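Local coordinates for protein ML032222a iGluR (Mnemiopsis leidyi, PDB 4YKI) that probably forms a glycine-activated ionotropic glutamate receptor channel, its two-lobed ligand-binding domain closing around the bound amino acid glycine, at residues B[123-126]-B[127-131]; B[131-134]-B[135-138]; B[171-174]-B[175-179]. All blocks are in the same frame, centred on the assembly; numbering follows the deposited sequence. Where two conformers were deposited one is given.

Contact 1 of 3, residues B[123-126]-B[127-131]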
# COMPACT_ATOMS: atom_id res chain seq x y z
N THR B 123 -12.42 -27.15 -16.26
CA THR B 123 -11.82 -25.85 -16.05
C THR B 123 -10.55 -26.04 -15.23
O THR B 123 -10.07 -27.15 -15.06
CB THR B 123 -12.87 -24.89 -15.46
OG1 THR B 123 -12.41 -23.53 -15.51
CG2 THR B 123 -13.23 -25.28 -14.07
N LEU B 124 -9.97 -24.95 -14.77
CA LEU B 124 -8.67 -25.00 -14.11
C LEU B 124 -8.76 -24.38 -12.75
O LEU B 124 -9.51 -23.43 -12.56
CB LEU B 124 -7.63 -24.22 -14.92
CG LEU B 124 -7.49 -24.72 -16.36
CD1 LEU B 124 -6.70 -23.77 -17.19
CD2 LEU B 124 -6.87 -26.09 -16.39
N ASN B 125 -7.96 -24.90 -11.82
CA ASN B 125 -7.95 -24.42 -10.43
C ASN B 125 -6.75 -23.51 -10.10
O ASN B 125 -6.81 -22.72 -9.16
CB ASN B 125 -7.93 -25.62 -9.47
CG ASN B 125 -9.14 -26.53 -9.63
OD1 ASN B 125 -10.28 -26.06 -9.76
ND2 ASN B 125 -8.91 -27.83 -9.63
N GLN B 126 -5.66 -23.64 -10.85
CA GLN B 126 -4.45 -22.87 -10.58
C GLN B 126 -3.67 -22.78 -11.88
O GLN B 126 -3.63 -23.74 -12.64
CB GLN B 126 -3.63 -23.54 -9.47
CG GLN B 126 -2.67 -22.59 -8.69
CD GLN B 126 -1.36 -22.33 -9.40
OE1 GLN B 126 -0.88 -23.14 -10.20
NE2 GLN B 126 -0.75 -21.18 -9.11
N VAL B 127 -3.06 -21.63 -12.14
CA VAL B 127 -2.52 -21.37 -13.48
C VAL B 127 -1.45 -22.36 -13.94
O VAL B 127 -1.33 -22.59 -15.14
CB VAL B 127 -1.98 -19.93 -13.65
CG1 VAL B 127 -3.12 -18.91 -13.66
CG2 VAL B 127 -0.92 -19.58 -12.60
N LEU B 128 -0.67 -22.94 -13.04
CA LEU B 128 0.40 -23.83 -13.48
C LEU B 128 -0.17 -25.10 -14.11
O LEU B 128 0.55 -25.78 -14.86
CB LEU B 128 1.37 -24.18 -12.34
CG LEU B 128 2.24 -23.01 -11.85
CD1 LEU B 128 3.18 -23.48 -10.74
CD2 LEU B 128 3.05 -22.33 -12.96
N GLU B 129 -1.44 -25.39 -13.86
CA GLU B 129 -2.10 -26.51 -14.53
C GLU B 129 -2.12 -26.37 -16.05
O GLU B 129 -2.25 -27.37 -16.77
CB GLU B 129 -3.54 -26.64 -14.02
CG GLU B 129 -3.58 -27.06 -12.57
CD GLU B 129 -4.97 -27.05 -11.96
OE1 GLU B 129 -5.96 -26.81 -12.68
OE2 GLU B 129 -5.06 -27.29 -10.73
N LEU B 130 -2.01 -25.14 -16.55
CA LEU B 130 -1.99 -24.91 -17.98
C LEU B 130 -0.86 -25.66 -18.70
O LEU B 130 -0.99 -26.00 -19.87
CB LEU B 130 -1.88 -23.41 -18.25
CG LEU B 130 -3.15 -22.61 -17.97
CD1 LEU B 130 -2.82 -21.14 -17.82
CD2 LEU B 130 -4.20 -22.82 -19.04
N LEU B 131 0.24 -25.89 -17.99
CA LEU B 131 1.44 -26.48 -18.60
C LEU B 131 1.27 -27.96 -18.94
O LEU B 131 2.06 -28.51 -19.72
CB LEU B 131 2.66 -26.29 -17.68
CG LEU B 131 3.06 -24.84 -17.40
CD1 LEU B 131 4.19 -24.77 -16.38
CD2 LEU B 131 3.43 -24.10 -18.69
O HOH W 1 -7.16 -28.89 -14.47

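Contact 2 of 3, residues B[131-134]-B[135-138]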
# COMPACT_ATOMS: atom_id res chain seq x y z
N LEU B 131 0.24 -25.89 -17.99
CA LEU B 131 1.44 -26.48 -18.60
C LEU B 131 1.27 -27.96 -18.94
O LEU B 131 2.06 -28.51 -19.72
CB LEU B 131 2.66 -26.29 -17.68
CG LEU B 131 3.06 -24.84 -17.40
CD1 LEU B 131 4.19 -24.77 -16.38
CD2 LEU B 131 3.43 -24.10 -18.69
N ASP B 132 0.27 -28.60 -18.35
CA ASP B 132 0.08 -30.05 -18.48
C ASP B 132 -1.19 -30.39 -19.25
O ASP B 132 -1.78 -31.44 -19.02
CB ASP B 132 0.02 -30.69 -17.09
CG ASP B 132 1.33 -30.56 -16.32
OD1 ASP B 132 2.40 -30.65 -16.95
OD2 ASP B 132 1.28 -30.39 -15.08
N GLN B 133 -1.61 -29.51 -20.16
CA GLN B 133 -2.85 -29.72 -20.91
C GLN B 133 -2.81 -28.91 -22.19
O GLN B 133 -1.89 -28.09 -22.38
CB GLN B 133 -4.05 -29.28 -20.05
CG GLN B 133 -4.00 -27.81 -19.61
CD GLN B 133 -4.56 -26.84 -20.64
OE1 GLN B 133 -5.72 -26.92 -21.03
NE2 GLN B 133 -3.72 -25.90 -21.09
N ASP B 134 -3.79 -29.13 -23.08
CA ASP B 134 -3.86 -28.36 -24.32
C ASP B 134 -5.27 -27.97 -24.73
O ASP B 134 -5.49 -27.54 -25.85
CB ASP B 134 -3.12 -29.04 -25.48
CG ASP B 134 -3.66 -30.40 -25.81
OD1 ASP B 134 -4.68 -30.82 -25.23
OD2 ASP B 134 -3.06 -31.07 -26.68
N LYS B 135 -6.22 -28.07 -23.80
CA LYS B 135 -7.56 -27.56 -24.05
C LYS B 135 -7.57 -26.03 -24.12
O LYS B 135 -8.17 -25.44 -25.03
CB LYS B 135 -8.52 -27.99 -22.94
CG LYS B 135 -9.92 -27.39 -23.08
CD LYS B 135 -10.90 -27.88 -22.02
CE LYS B 135 -12.22 -27.15 -22.12
NZ LYS B 135 -13.19 -27.71 -21.17
N TYR B 136 -6.92 -25.40 -23.16
CA TYR B 136 -6.87 -23.96 -23.05
C TYR B 136 -5.56 -23.41 -23.55
O TYR B 136 -4.50 -23.96 -23.25
CB TYR B 136 -7.03 -23.52 -21.57
CG TYR B 136 -8.40 -23.78 -21.00
CD1 TYR B 136 -9.41 -22.87 -21.19
CD2 TYR B 136 -8.69 -24.93 -20.29
CE1 TYR B 136 -10.67 -23.09 -20.71
CE2 TYR B 136 -9.95 -25.16 -19.80
CZ TYR B 136 -10.94 -24.24 -20.02
OH TYR B 136 -12.23 -24.43 -19.55
N LYS B 137 -5.63 -22.31 -24.29
CA LYS B 137 -4.49 -21.43 -24.53
C LYS B 137 -4.51 -20.33 -23.47
O LYS B 137 -5.48 -20.19 -22.74
CB LYS B 137 -4.55 -20.84 -25.94
CG LYS B 137 -4.27 -21.87 -27.02
CD LYS B 137 -4.28 -21.29 -28.42
CE LYS B 137 -3.97 -22.34 -29.48
NZ LYS B 137 -2.67 -23.02 -29.24
N TRP B 138 -3.42 -19.57 -23.37
CA TRP B 138 -3.29 -18.58 -22.32
C TRP B 138 -2.29 -17.53 -22.72
O TRP B 138 -1.53 -17.72 -23.68
CB TRP B 138 -2.86 -19.24 -21.00
CG TRP B 138 -1.47 -19.78 -21.02
CD1 TRP B 138 -0.33 -19.12 -20.67
CD2 TRP B 138 -1.06 -21.09 -21.43
NE1 TRP B 138 0.76 -19.93 -20.83
CE2 TRP B 138 0.34 -21.14 -21.31
CE3 TRP B 138 -1.74 -22.21 -21.90
CZ2 TRP B 138 1.06 -22.30 -21.61
CZ3 TRP B 138 -1.01 -23.35 -22.22
CH2 TRP B 138 0.38 -23.38 -22.07
O HOH W 2 -4.18 -25.49 -27.28

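Contact 3 of 3, residues B[171-174]-B[175-179]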
# COMPACT_ATOMS: atom_id res chain seq x y z
N LEU B 171 -4.22 -4.42 -23.61
CA LEU B 171 -5.38 -4.87 -22.87
C LEU B 171 -6.55 -5.18 -23.81
O LEU B 171 -7.26 -6.17 -23.60
CB LEU B 171 -5.78 -3.83 -21.85
CG LEU B 171 -6.90 -4.25 -20.90
CD1 LEU B 171 -6.54 -5.51 -20.10
CD2 LEU B 171 -7.16 -3.08 -19.95
N ASN B 172 -6.77 -4.37 -24.84
CA ASN B 172 -7.85 -4.66 -25.78
C ASN B 172 -7.66 -6.00 -26.47
O ASN B 172 -8.60 -6.77 -26.59
CB ASN B 172 -8.00 -3.55 -26.81
CG ASN B 172 -8.58 -2.28 -26.23
OD1 ASN B 172 -9.20 -2.28 -25.16
ND2 ASN B 172 -8.38 -1.17 -26.93
N HIS B 173 -6.46 -6.26 -26.94
CA HIS B 173 -6.13 -7.52 -27.60
C HIS B 173 -6.33 -8.69 -26.65
O HIS B 173 -6.87 -9.74 -27.03
CB HIS B 173 -4.69 -7.48 -28.11
CG HIS B 173 -4.26 -8.70 -28.86
ND1 HIS B 173 -2.98 -9.20 -28.78
CD2 HIS B 173 -4.94 -9.51 -29.71
CE1 HIS B 173 -2.88 -10.28 -29.55
NE2 HIS B 173 -4.06 -10.48 -30.13
N ALA B 174 -5.90 -8.52 -25.40
CA ALA B 174 -6.03 -9.58 -24.41
C ALA B 174 -7.50 -9.88 -24.14
O ALA B 174 -7.89 -11.06 -24.08
CB ALA B 174 -5.35 -9.18 -23.12
N ILE B 175 -8.31 -8.86 -23.95
CA ILE B 175 -9.73 -9.06 -23.65
C ILE B 175 -10.47 -9.68 -24.86
O ILE B 175 -11.32 -10.55 -24.69
CB ILE B 175 -10.40 -7.77 -23.13
CG1 ILE B 175 -9.83 -7.47 -21.74
CG2 ILE B 175 -11.93 -7.92 -23.09
CD1 ILE B 175 -10.27 -6.18 -21.11
N GLU B 176 -10.12 -9.25 -26.07
CA GLU B 176 -10.69 -9.82 -27.29
C GLU B 176 -10.34 -11.30 -27.43
O GLU B 176 -11.16 -12.11 -27.87
CB GLU B 176 -10.17 -9.05 -28.51
CG GLU B 176 -10.61 -9.62 -29.86
CD GLU B 176 -9.96 -8.92 -31.04
OE1 GLU B 176 -9.10 -8.03 -30.82
OE2 GLU B 176 -10.30 -9.25 -32.20
N THR B 177 -9.11 -11.65 -27.08
CA THR B 177 -8.66 -13.03 -27.13
C THR B 177 -9.37 -13.86 -26.06
O THR B 177 -9.86 -14.97 -26.35
CB THR B 177 -7.12 -13.14 -27.00
OG1 THR B 177 -6.52 -12.37 -28.05
CG2 THR B 177 -6.68 -14.56 -27.13
N LEU B 178 -9.49 -13.32 -24.86
CA LEU B 178 -10.23 -13.99 -23.80
C LEU B 178 -11.68 -14.26 -24.23
O LEU B 178 -12.21 -15.36 -24.04
CB LEU B 178 -10.22 -13.13 -22.54
CG LEU B 178 -11.08 -13.63 -21.38
CD1 LEU B 178 -10.58 -14.94 -20.80
CD2 LEU B 178 -11.13 -12.57 -20.32
N ARG B 179 -12.33 -13.26 -24.81
CA ARG B 179 -13.73 -13.38 -25.22
C ARG B 179 -13.90 -14.38 -26.35
O ARG B 179 -15.00 -14.92 -26.55
CB ARG B 179 -14.30 -12.01 -25.59
CG ARG B 179 -14.55 -11.15 -24.38
CD ARG B 179 -15.00 -9.73 -24.74
NE ARG B 179 -15.36 -9.00 -23.54
CZ ARG B 179 -15.36 -7.67 -23.44
NH1 ARG B 179 -15.01 -6.91 -24.47
NH2 ARG B 179 -15.72 -7.12 -22.30

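Contact 1 of 3, residues B[123-126]-B[127-131]
Leu124 and Leu130 make the tight half of this turn: CD1 of Leu124 lies 3.3 Å from CD2 of Leu130, closer than is usual for two methyl groups, with the side chains roughly perpendicular. Branched, apolar residues suit this buried side, where both also rest on Val184 and Tyr136, while Val127 turns away to meet Tyr158 and Leu161 of helix 157-164. The loop between strands 109-118 and 137-141 here enters a short 3-10 segment, starting at Val127. Its first turn is closed by Gln126, whose backbone O accepts from Glu129 N at 3.0 Å; the buried Gln126 N finds no partner. Bent at chi2 (-82°), the Gln126 side chain curls back, and OE1 takes the N-H of Leu128 (2.9 Å) from above its amide plane; NE2 bonds Tyr158 OH. The Glu129 chain, extended beyond CG, runs antiparallel alongside Leu124 and brings the carboxylate back to the start of the turn. OE1 of Glu129 receives Asn125 N at 2.9 Å, nearly straight (170°), again from above the carboxylate plane. This is the looser, wetter side: a water donates to Glu129 OE1 (3.0 Å) and, weakly, to Thr123 O, and Asn125 is solvent-exposed.

Contact 2 of 3, residues B[131-134]-B[135-138]
Leu131 sends CD2 towards the six-membered ring of Trp138, 4.2 Å from CZ2. The chain is leaving a 3-10 segment and turning into strand 137-141, which lies between 166-168 and 183-188 in the mixed sheet. An apolar residue fits at Leu131 because it packs between the Trp138 ring and Leu161 of helix 157-164. Trp138 NE1 is itself hydrogen-bonded to Leu161 O. Next comes Gln133, whose amide stands in for a backbone peptide and grips Tyr136 twice. OE1 of Gln133 receives Tyr136 N on an in-plane lone pair (2.9 Å, 172°), and NE2 of Gln133 donates a hydrogen bond to a lone pair of Tyr136 O at 3.0 Å, that oxygen lying in the plane of the amide. The bend at chi2 (85°) brings the amide round, and a further bond from NE2 to Leu130 O ties it back to the 3-10 turn. A leucine here, similar in bulk but without the amide, would probably leave Tyr136 N and O without these mates and the turn less firmly held. OE1 of Gln133 also sits near the plane of the Tyr136 ring, 3.7 Å from CD2. Asp134 is exposed, and its backbone O accepts a hydrogen bond from a water 2.8 Å away.

Contact 3 of 3, residues B[171-174]-B[175-179]
The imidazole of His173 has the hydroxyl of Thr177 one turn further on, approaching obliquely, with OG1 3.7 Å from both CD2 and NE2 of the ring; ND1 accepts a hydrogen bond from the backbone N of Lys169, just before the helix. The other flat group, the guanidinium of Arg179, carries CG2 of Ile175 over its centre on one face, while its NE makes a salt bridge to Asp199. Branching at CB lets Ile175 serve two neighbours, for its other arm points CD1 back along the helix to lie 3.9 Å from CG of Leu171. All three pairs are spaced i to i+4, as expected in the regular alpha helix 171-179, which is the helix of a beta-alpha-beta crossover between the parallel strands 166-168 and 183-188, with strand 137-141 lying between them. The main chain keeps the pattern: Leu178 N donates to Ala174 O at 2.9 Å. Small Ala174 faces inward, where Phe185 and Leu168 cover it. Thr177 adds a bond of its own. With OG1 anti to the carbonyl carbon (chi1 -58°), the hydroxyl swings back to donate to His173 O at 2.8 Å, while Thr177 N reaches that oxygen at 2.9 Å from the opposite face of its plane, putting two donors on one carbonyl. The Thr177 side chain also packs against Phe183 and Leu168.

Contacts 1 and 2 form one continuous unit: they share Leu131, their centres are about 8 Å apart, and Tyr136 CD2 lies 3.9 Å from Leu124 CD1, while Trp138 CZ3 lies 3.5 Å from Leu130 O. Contact 3 comes later in the chain, its centre about 19 Å from that of contact 1 and about 17 Å from that of contact 2, without touching either. The mixed sheet connects them, since strand 183-188 receives Leu124 and Leu130, Trp138, and also Ala174. Contact 3 lies near the ligand: the side chain of Leu171 is about 8 Å from the bound glycine and touches Glu17, a pocket residue.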